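Local structure of thiosulfate sulfurtransferase (Pseudomonas aeruginosa, 1YT8) at residues E107-A118 with W510-D521. The protein probably catalyses the transfer of sulfur from thiosulfate to cyanide, as a thiosulfate sulfurtransferase built from four rhodanese-like domains. Numbering follows the deposited sequence.
Sequences ELFRDVNVPSKA and WEFGLVEQLGRD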
ATOM      1  N   GLU A 107      13.000   6.349 -17.598  1.00 16.76           N
ATOM      2  CA  GLU A 107      12.892   7.295 -16.494  1.00 17.27           C
ATOM      3  C   GLU A 107      12.860   6.525 -15.175  1.00 16.62           C
ATOM      4  O   GLU A 107      12.266   5.453 -15.095  1.00 17.46           O
ATOM      5  CB  GLU A 107      11.612   8.125 -16.653  1.00 16.22           C
ATOM      6  CG  GLU A 107      11.443   9.281 -15.660  1.00 19.77           C
ATOM      7  CD  GLU A 107      12.447  10.416 -15.861  1.00 21.05           C
ATOM      8  OE1 GLU A 107      13.068  10.503 -16.942  1.00 19.14           O
ATOM      9  OE2 GLU A 107      12.604  11.239 -14.937  1.00 19.88           O
ATOM     10  N   LEU A 108      13.512   7.063 -14.146  1.00 16.23           N
ATOM     11  CA  LEU A 108      13.532   6.415 -12.838  1.00 15.61           C
ATOM     12  C   LEU A 108      12.962   7.336 -11.766  1.00 15.33           C
ATOM     13  O   LEU A 108      13.134   8.552 -11.826  1.00 17.14           O
ATOM     14  CB  LEU A 108      14.959   5.987 -12.475  1.00 14.43           C
ATOM     15  CG  LEU A 108      15.470   4.783 -13.279  1.00 15.03           C
ATOM     16  CD1 LEU A 108      16.919   4.479 -12.909  1.00 17.10           C
ATOM     17  CD2 LEU A 108      14.582   3.573 -12.991  1.00 15.63           C
ATOM     18  N   PHE A 109      12.290   6.745 -10.782  1.00 13.90           N
ATOM     19  CA  PHE A 109      11.660   7.508  -9.710  1.00 14.03           C
ATOM     20  C   PHE A 109      12.062   7.009  -8.333  1.00 11.57           C
ATOM     21  O   PHE A 109      12.381   5.834  -8.157  1.00 15.72           O
ATOM     22  CB  PHE A 109      10.136   7.387  -9.820  1.00 14.58           C
ATOM     23  CG  PHE A 109       9.557   7.966 -11.081  1.00 12.92           C
ATOM     24  CD1 PHE A 109       8.955   9.218 -11.068  1.00 12.28           C
ATOM     25  CD2 PHE A 109       9.583   7.245 -12.271  1.00 13.25           C
ATOM     26  CE1 PHE A 109       8.379   9.750 -12.223  1.00 12.55           C
ATOM     27  CE2 PHE A 109       9.012   7.765 -13.437  1.00 15.13           C
ATOM     28  CZ  PHE A 109       8.407   9.021 -13.413  1.00 13.84           C
ATOM     29  N   ARG A 110      12.043   7.900  -7.350  1.00 12.33           N
ATOM     30  CA  ARG A 110      12.349   7.485  -5.988  1.00 14.17           C
ATOM     31  C   ARG A 110      11.033   7.510  -5.219  1.00 13.98           C
ATOM     32  O   ARG A 110       9.990   7.866  -5.780  1.00 11.48           O
ATOM     33  CB  ARG A 110      13.371   8.412  -5.322  1.00 14.63           C
ATOM     34  CG  ARG A 110      12.972   9.868  -5.277  1.00 18.06           C
ATOM     35  CD  ARG A 110      13.853  10.651  -4.306  1.00 22.79           C
ATOM     36  NE  ARG A 110      13.585  10.288  -2.916  1.00 25.17           N
ATOM     37  CZ  ARG A 110      14.315   9.442  -2.196  1.00 28.18           C
ATOM     38  NH1 ARG A 110      15.384   8.854  -2.723  1.00 28.44           N
ATOM     39  NH2 ARG A 110      13.970   9.176  -0.943  1.00 29.17           N
ATOM     40  N   ASP A 111      11.097   7.125  -3.947  1.00 13.63           N
ATOM     41  CA  ASP A 111       9.946   7.066  -3.046  1.00 13.99           C
ATOM     42  C   ASP A 111       9.005   5.909  -3.381  1.00 12.64           C
ATOM     43  O   ASP A 111       9.364   5.016  -4.153  1.00 15.03           O
ATOM     44  CB  ASP A 111       9.177   8.397  -3.052  1.00 13.12           C
ATOM     45  CG  ASP A 111       8.623   8.749  -1.682  1.00 14.34           C
ATOM     46  OD1 ASP A 111       7.575   8.197  -1.287  1.00 12.70           O
ATOM     47  OD2 ASP A 111       9.252   9.569  -0.983  1.00 14.70           O
ATOM     48  N   VAL A 112       7.810   5.918  -2.789  1.00 12.16           N
ATOM     49  CA  VAL A 112       6.830   4.851  -3.014  1.00 12.99           C
ATOM     50  C   VAL A 112       5.480   5.378  -3.512  1.00 11.02           C
ATOM     51  O   VAL A 112       5.179   6.563  -3.359  1.00 15.08           O
ATOM     52  CB  VAL A 112       6.596   4.037  -1.715  1.00 13.52           C
ATOM     53  CG1 VAL A 112       7.901   3.412  -1.249  1.00 13.21           C
ATOM     54  CG2 VAL A 112       6.025   4.945  -0.622  1.00 11.24           C
ATOM     55  N   ASN A 113       4.682   4.487  -4.101  1.00 11.87           N
ATOM     56  CA  ASN A 113       3.354   4.818  -4.637  1.00 11.38           C
ATOM     57  C   ASN A 113       3.462   6.023  -5.574  1.00 10.99           C
ATOM     58  O   ASN A 113       2.626   6.933  -5.554  1.00 10.05           O
ATOM     59  CB  ASN A 113       2.382   5.134  -3.492  1.00 13.03           C
ATOM     60  CG  ASN A 113       2.419   4.088  -2.383  1.00 12.14           C
ATOM     61  OD1 ASN A 113       2.547   4.430  -1.208  1.00 12.01           O
ATOM     62  ND2 ASN A 113       2.302   2.812  -2.749  1.00  8.34           N
ATOM     63  N   VAL A 114       4.490   5.999  -6.417  1.00 11.05           N
ATOM     64  CA  VAL A 114       4.765   7.096  -7.337  1.00 11.73           C
ATOM     65  C   VAL A 114       3.662   7.416  -8.348  1.00 11.81           C
ATOM     66  O   VAL A 114       3.342   8.588  -8.557  1.00 12.04           O
ATOM     67  CB  VAL A 114       6.111   6.858  -8.056  1.00 10.99           C
ATOM     68  CG1 VAL A 114       6.444   8.033  -8.969  1.00 10.66           C
ATOM     69  CG2 VAL A 114       7.211   6.689  -7.008  1.00 10.76           C
ATOM     70  N   PRO A 115       3.069   6.396  -8.989  1.00 10.71           N
ATOM     71  CA  PRO A 115       2.008   6.727  -9.948  1.00 10.93           C
ATOM     72  C   PRO A 115       0.896   7.537  -9.275  1.00 11.62           C
ATOM     73  O   PRO A 115       0.424   8.543  -9.816  1.00 11.04           O
ATOM     74  CB  PRO A 115       1.526   5.357 -10.414  1.00 12.11           C
ATOM     75  CG  PRO A 115       2.783   4.531 -10.362  1.00 12.80           C
ATOM     76  CD  PRO A 115       3.390   4.957  -9.034  1.00 10.01           C
ATOM     77  N   SER A 116       0.489   7.098  -8.089  1.00  9.67           N
ATOM     78  CA  SER A 116      -0.564   7.782  -7.344  1.00 11.19           C
ATOM     79  C   SER A 116      -0.195   9.212  -6.969  1.00 10.34           C
ATOM     80  O   SER A 116      -1.014  10.130  -7.095  1.00 12.50           O
ATOM     81  CB  SER A 116      -0.905   7.002  -6.071  1.00 10.59           C
ATOM     82  OG  SER A 116      -1.414   5.716  -6.376  1.00 12.95           O
ATOM     83  N   LYS A 117       1.034   9.406  -6.500  1.00 11.92           N
ATOM     84  CA  LYS A 117       1.481  10.733  -6.093  1.00 11.73           C
ATOM     85  C   LYS A 117       1.736  11.660  -7.276  1.00 11.26           C
ATOM     86  O   LYS A 117       1.430  12.853  -7.216  1.00 10.26           O
ATOM     87  CB  LYS A 117       2.735  10.618  -5.229  1.00 13.28           C
ATOM     88  CG  LYS A 117       2.517   9.793  -3.975  1.00 12.63           C
ATOM     89  CD  LYS A 117       3.802   9.618  -3.194  1.00 11.46           C
ATOM     90  CE  LYS A 117       3.554   8.835  -1.917  1.00 11.03           C
ATOM     91  NZ  LYS A 117       4.826   8.624  -1.165  1.00 13.69           N
ATOM     92  N   ALA A 118       2.304  11.111  -8.345  1.00 12.21           N
ATOM     93  CA  ALA A 118       2.573  11.898  -9.541  1.00 10.84           C
ATOM     94  C   ALA A 118       1.233  12.323 -10.132  1.00 11.38           C
ATOM     95  O   ALA A 118       1.081  13.447 -10.622  1.00 11.11           O
ATOM     96  CB  ALA A 118       3.361  11.070 -10.545  1.00 10.41           C
ATOM     97  N   TRP A 510      10.558  16.953  -4.044  1.00 16.04           N
ATOM     98  CA  TRP A 510      10.483  15.799  -4.926  1.00 16.37           C
ATOM     99  C   TRP A 510       9.136  15.786  -5.653  1.00 15.20           C
ATOM    100  O   TRP A 510       9.081  15.594  -6.868  1.00 17.45           O
ATOM    101  CB  TRP A 510      10.667  14.502  -4.130  1.00 15.58           C
ATOM    102  CG  TRP A 510      10.285  13.274  -4.901  1.00 15.95           C
ATOM    103  CD1 TRP A 510      10.948  12.726  -5.962  1.00 13.88           C
ATOM    104  CD2 TRP A 510       9.116  12.473  -4.698  1.00 15.87           C
ATOM    105  NE1 TRP A 510      10.262  11.632  -6.435  1.00 15.30           N
ATOM    106  CE2 TRP A 510       9.133  11.454  -5.676  1.00 14.43           C
ATOM    107  CE3 TRP A 510       8.055  12.518  -3.783  1.00 14.73           C
ATOM    108  CZ2 TRP A 510       8.127  10.488  -5.771  1.00 13.86           C
ATOM    109  CZ3 TRP A 510       7.051  11.556  -3.875  1.00 16.11           C
ATOM    110  CH2 TRP A 510       7.097  10.553  -4.864  1.00 15.52           C
ATOM    111  N   GLU A 511       8.048  16.001  -4.919  1.00 13.89           N
ATOM    112  CA  GLU A 511       6.729  16.002  -5.547  1.00 15.87           C
ATOM    113  C   GLU A 511       6.599  17.139  -6.560  1.00 15.33           C
ATOM    114  O   GLU A 511       5.916  16.998  -7.575  1.00 17.02           O
ATOM    115  CB  GLU A 511       5.622  16.085  -4.484  1.00 16.08           C
ATOM    116  CG  GLU A 511       5.592  14.859  -3.566  1.00 17.22           C
ATOM    117  CD  GLU A 511       4.375  14.800  -2.655  1.00 20.73           C
ATOM    118  OE1 GLU A 511       4.053  15.816  -2.005  1.00 21.85           O
ATOM    119  OE2 GLU A 511       3.748  13.723  -2.575  1.00 21.42           O
ATOM    120  N   PHE A 512       7.279  18.250  -6.294  1.00 14.88           N
ATOM    121  CA  PHE A 512       7.257  19.413  -7.183  1.00 17.16           C
ATOM    122  C   PHE A 512       7.789  19.077  -8.579  1.00 16.74           C
ATOM    123  O   PHE A 512       7.444  19.737  -9.562  1.00 16.41           O
ATOM    124  CB  PHE A 512       8.105  20.539  -6.581  1.00 22.92           C
ATOM    125  CG  PHE A 512       8.077  21.826  -7.374  1.00 26.65           C
ATOM    126  CD1 PHE A 512       6.989  22.690  -7.289  1.00 29.19           C
ATOM    127  CD2 PHE A 512       9.141  22.171  -8.206  1.00 29.44           C
ATOM    128  CE1 PHE A 512       6.961  23.886  -8.020  1.00 31.21           C
ATOM    129  CE2 PHE A 512       9.124  23.361  -8.941  1.00 30.11           C
ATOM    130  CZ  PHE A 512       8.031  24.219  -8.847  1.00 30.50           C
ATOM    131  N   GLY A 513       8.632  18.053  -8.670  1.00 15.39           N
ATOM    132  CA  GLY A 513       9.191  17.691  -9.962  1.00 14.55           C
ATOM    133  C   GLY A 513       8.562  16.494 -10.655  1.00 14.59           C
ATOM    134  O   GLY A 513       9.020  16.094 -11.728  1.00 14.12           O
ATOM    135  N   LEU A 514       7.508  15.931 -10.072  1.00 11.95           N
ATOM    136  CA  LEU A 514       6.861  14.750 -10.643  1.00 12.35           C
ATOM    137  C   LEU A 514       6.175  14.908 -11.997  1.00 12.64           C
ATOM    138  O   LEU A 514       6.283  14.028 -12.847  1.00 13.52           O
ATOM    139  CB  LEU A 514       5.864  14.158  -9.644  1.00 12.08           C
ATOM    140  CG  LEU A 514       6.498  13.420  -8.466  1.00 13.30           C
ATOM    141  CD1 LEU A 514       5.411  12.951  -7.518  1.00 11.95           C
ATOM    142  CD2 LEU A 514       7.310  12.238  -8.981  1.00 14.27           C
ATOM    143  N   VAL A 515       5.459  16.005 -12.208  1.00 12.02           N
ATOM    144  CA  VAL A 515       4.786  16.190 -13.488  1.00 13.62           C
ATOM    145  C   VAL A 515       5.797  16.219 -14.630  1.00 14.47           C
ATOM    146  O   VAL A 515       5.559  15.655 -15.702  1.00 15.86           O
ATOM    147  CB  VAL A 515       3.929  17.467 -13.484  1.00 13.65           C
ATOM    148  CG1 VAL A 515       3.418  17.769 -14.890  1.00 13.59           C
ATOM    149  CG2 VAL A 515       2.754  17.271 -12.537  1.00 15.41           C
ATOM    150  N   GLU A 516       6.936  16.861 -14.396  1.00 15.34           N
ATOM    151  CA  GLU A 516       7.975  16.923 -15.411  1.00 18.13           C
ATOM    152  C   GLU A 516       8.471  15.506 -15.706  1.00 17.22           C
ATOM    153  O   GLU A 516       8.683  15.146 -16.862  1.00 15.94           O
ATOM    154  CB  GLU A 516       9.137  17.797 -14.937  1.00 20.61           C
ATOM    155  CG  GLU A 516      10.229  17.982 -15.977  1.00 26.67           C
ATOM    156  CD  GLU A 516      11.351  18.883 -15.494  1.00 31.83           C
ATOM    157  OE1 GLU A 516      11.059  20.018 -15.061  1.00 34.43           O
ATOM    158  OE2 GLU A 516      12.525  18.460 -15.551  1.00 35.29           O
ATOM    159  N   GLN A 517       8.648  14.702 -14.660  1.00 16.06           N
ATOM    160  CA  GLN A 517       9.112  13.326 -14.842  1.00 14.20           C
ATOM    161  C   GLN A 517       8.103  12.491 -15.626  1.00 14.03           C
ATOM    162  O   GLN A 517       8.488  11.659 -16.452  1.00 15.73           O
ATOM    163  CB  GLN A 517       9.377  12.646 -13.495  1.00 15.93           C
ATOM    164  CG  GLN A 517      10.579  13.166 -12.732  1.00 14.55           C
ATOM    165  CD  GLN A 517      11.076  12.148 -11.730  1.00 16.22           C
ATOM    166  OE1 GLN A 517      11.772  11.191 -12.089  1.00 18.41           O
ATOM    167  NE2 GLN A 517      10.699  12.327 -10.473  1.00 14.26           N
ATOM    168  N   LEU A 518       6.816  12.697 -15.354  1.00 13.89           N
ATOM    169  CA  LEU A 518       5.764  11.971 -16.066  1.00 14.01           C
ATOM    170  C   LEU A 518       5.886  12.251 -17.562  1.00 15.48           C
ATOM    171  O   LEU A 518       5.697  11.360 -18.389  1.00 16.11           O
ATOM    172  CB  LEU A 518       4.374  12.409 -15.581  1.00 14.00           C
ATOM    173  CG  LEU A 518       3.904  11.943 -14.199  1.00 13.04           C
ATOM    174  CD1 LEU A 518       2.513  12.504 -13.918  1.00 10.60           C
ATOM    175  CD2 LEU A 518       3.873  10.417 -14.147  1.00 13.33           C
ATOM    176  N   GLY A 519       6.203  13.498 -17.902  1.00 16.13           N
ATOM    177  CA  GLY A 519       6.354  13.863 -19.298  1.00 16.30           C
ATOM    178  C   GLY A 519       7.503  13.107 -19.934  1.00 18.63           C
ATOM    179  O   GLY A 519       7.414  12.674 -21.081  1.00 17.70           O
ATOM    180  N   ARG A 520       8.591  12.939 -19.189  1.00 18.17           N
ATOM    181  CA  ARG A 520       9.744  12.223 -19.714  1.00 19.36           C
ATOM    182  C   ARG A 520       9.461  10.732 -19.858  1.00 19.75           C
ATOM    183  O   ARG A 520       9.941  10.099 -20.799  1.00 19.56           O
ATOM    184  CB  ARG A 520      10.976  12.447 -18.827  1.00 22.55           C
ATOM    185  CG  ARG A 520      11.522  13.872 -18.878  1.00 25.66           C
ATOM    186  CD  ARG A 520      13.030  13.898 -18.665  1.00 30.31           C
ATOM    187  NE  ARG A 520      13.422  13.491 -17.321  1.00 32.94           N
ATOM    188  CZ  ARG A 520      13.376  14.284 -16.252  1.00 35.97           C
ATOM    189  NH1 ARG A 520      12.955  15.535 -16.370  1.00 37.01           N
ATOM    190  NH2 ARG A 520      13.754  13.824 -15.064  1.00 35.30           N
ATOM    191  N   ASP A 521       8.679  10.168 -18.937  1.00 18.18           N
ATOM    192  CA  ASP A 521       8.345   8.746 -19.003  1.00 17.49           C
ATOM    193  C   ASP A 521       7.419   8.476 -20.189  1.00 17.14           C
ATOM    194  O   ASP A 521       7.689   7.597 -21.006  1.00 17.94           O
ATOM    195  CB  ASP A 521       7.659   8.286 -17.720  1.00 17.47           C
ATOM    196  CG  ASP A 521       7.243   6.834 -17.783  1.00 17.37           C
ATOM    197  OD1 ASP A 521       8.113   5.952 -17.618  1.00 17.77           O
ATOM    198  OD2 ASP A 521       6.045   6.574 -18.025  1.00 17.97           O
TER
HETATM  199  O   HOH W   1       9.548   4.689 -15.550  1.00 14.84           O
HETATM  200  O   HOH W   2      10.698   5.652 -19.112  1.00 18.82           O
HETATM  201  O   HOH W   3      11.741  10.635  -8.704  1.00 16.67           O
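The indole of W510 lies between D111, on the loop that leads into helix 114-127, and L514 of its own segment. D111 lays its CB over one face of the six-membered ring, 3.7 Å from the centroid, as a CH-pi contact; L514 CD2 lies against the opposite face. Tryptophan suits this place because its flat ring offers both faces to carbon, and its rim carries an N-H as well: NE1, beside R110 CG, donates to water 3, which also accepts from R110 N. K117 CD meets the ring edge, and the extended lysine carries NZ on to D111 OD1 at 2.8 Å. That oxygen also accepts from V112 N, on the other face of the carboxylate, while K117 NZ also bonds Y507 OH and, weakly, V112 O. The segment 107-118 follows helix 97-103, which comes after the last strand of the first of four rhodanese-type parallel sheets (strand order 1-5-4-2-3), and enters helix 114-127, which precedes strand 131-132 of the second; helices 501-512 and 514-521 pack on it. E511, beside K117, touches R196 and T197 of the sulfite pocket. On helix 114-127, small A118 lets L514 and L518 come close, its CB 3.7 Å from L518 CD2. The flat F109 ring slides past Q517, roughly parallel to its amide plane, with CE1 3.3 Å from Q517 CB and L514 CD2 at the ring edge. E107 can be traced outward from CB, 4.1 Å from D521 CB. With chi1 at -173°, CG swings anti to the backbone N, near Q517 O. The bend at chi2 (68°) then brings CD beside R520 NE. Long, oppositely charged side chains suit this more exposed end: OE1 accepts from R520 NE at 3.0 Å, on its syn side but with the donor tilted out of the carboxylate plane, and OE2 takes a weak bond from NH2, the carboxylate and guanidinium planes 64° apart. R520 NH1 turns to E516, weakly. Waters 1 and 2 link E107 O and N to D521 OD1, whose partner oxygen OD2 bonds T523.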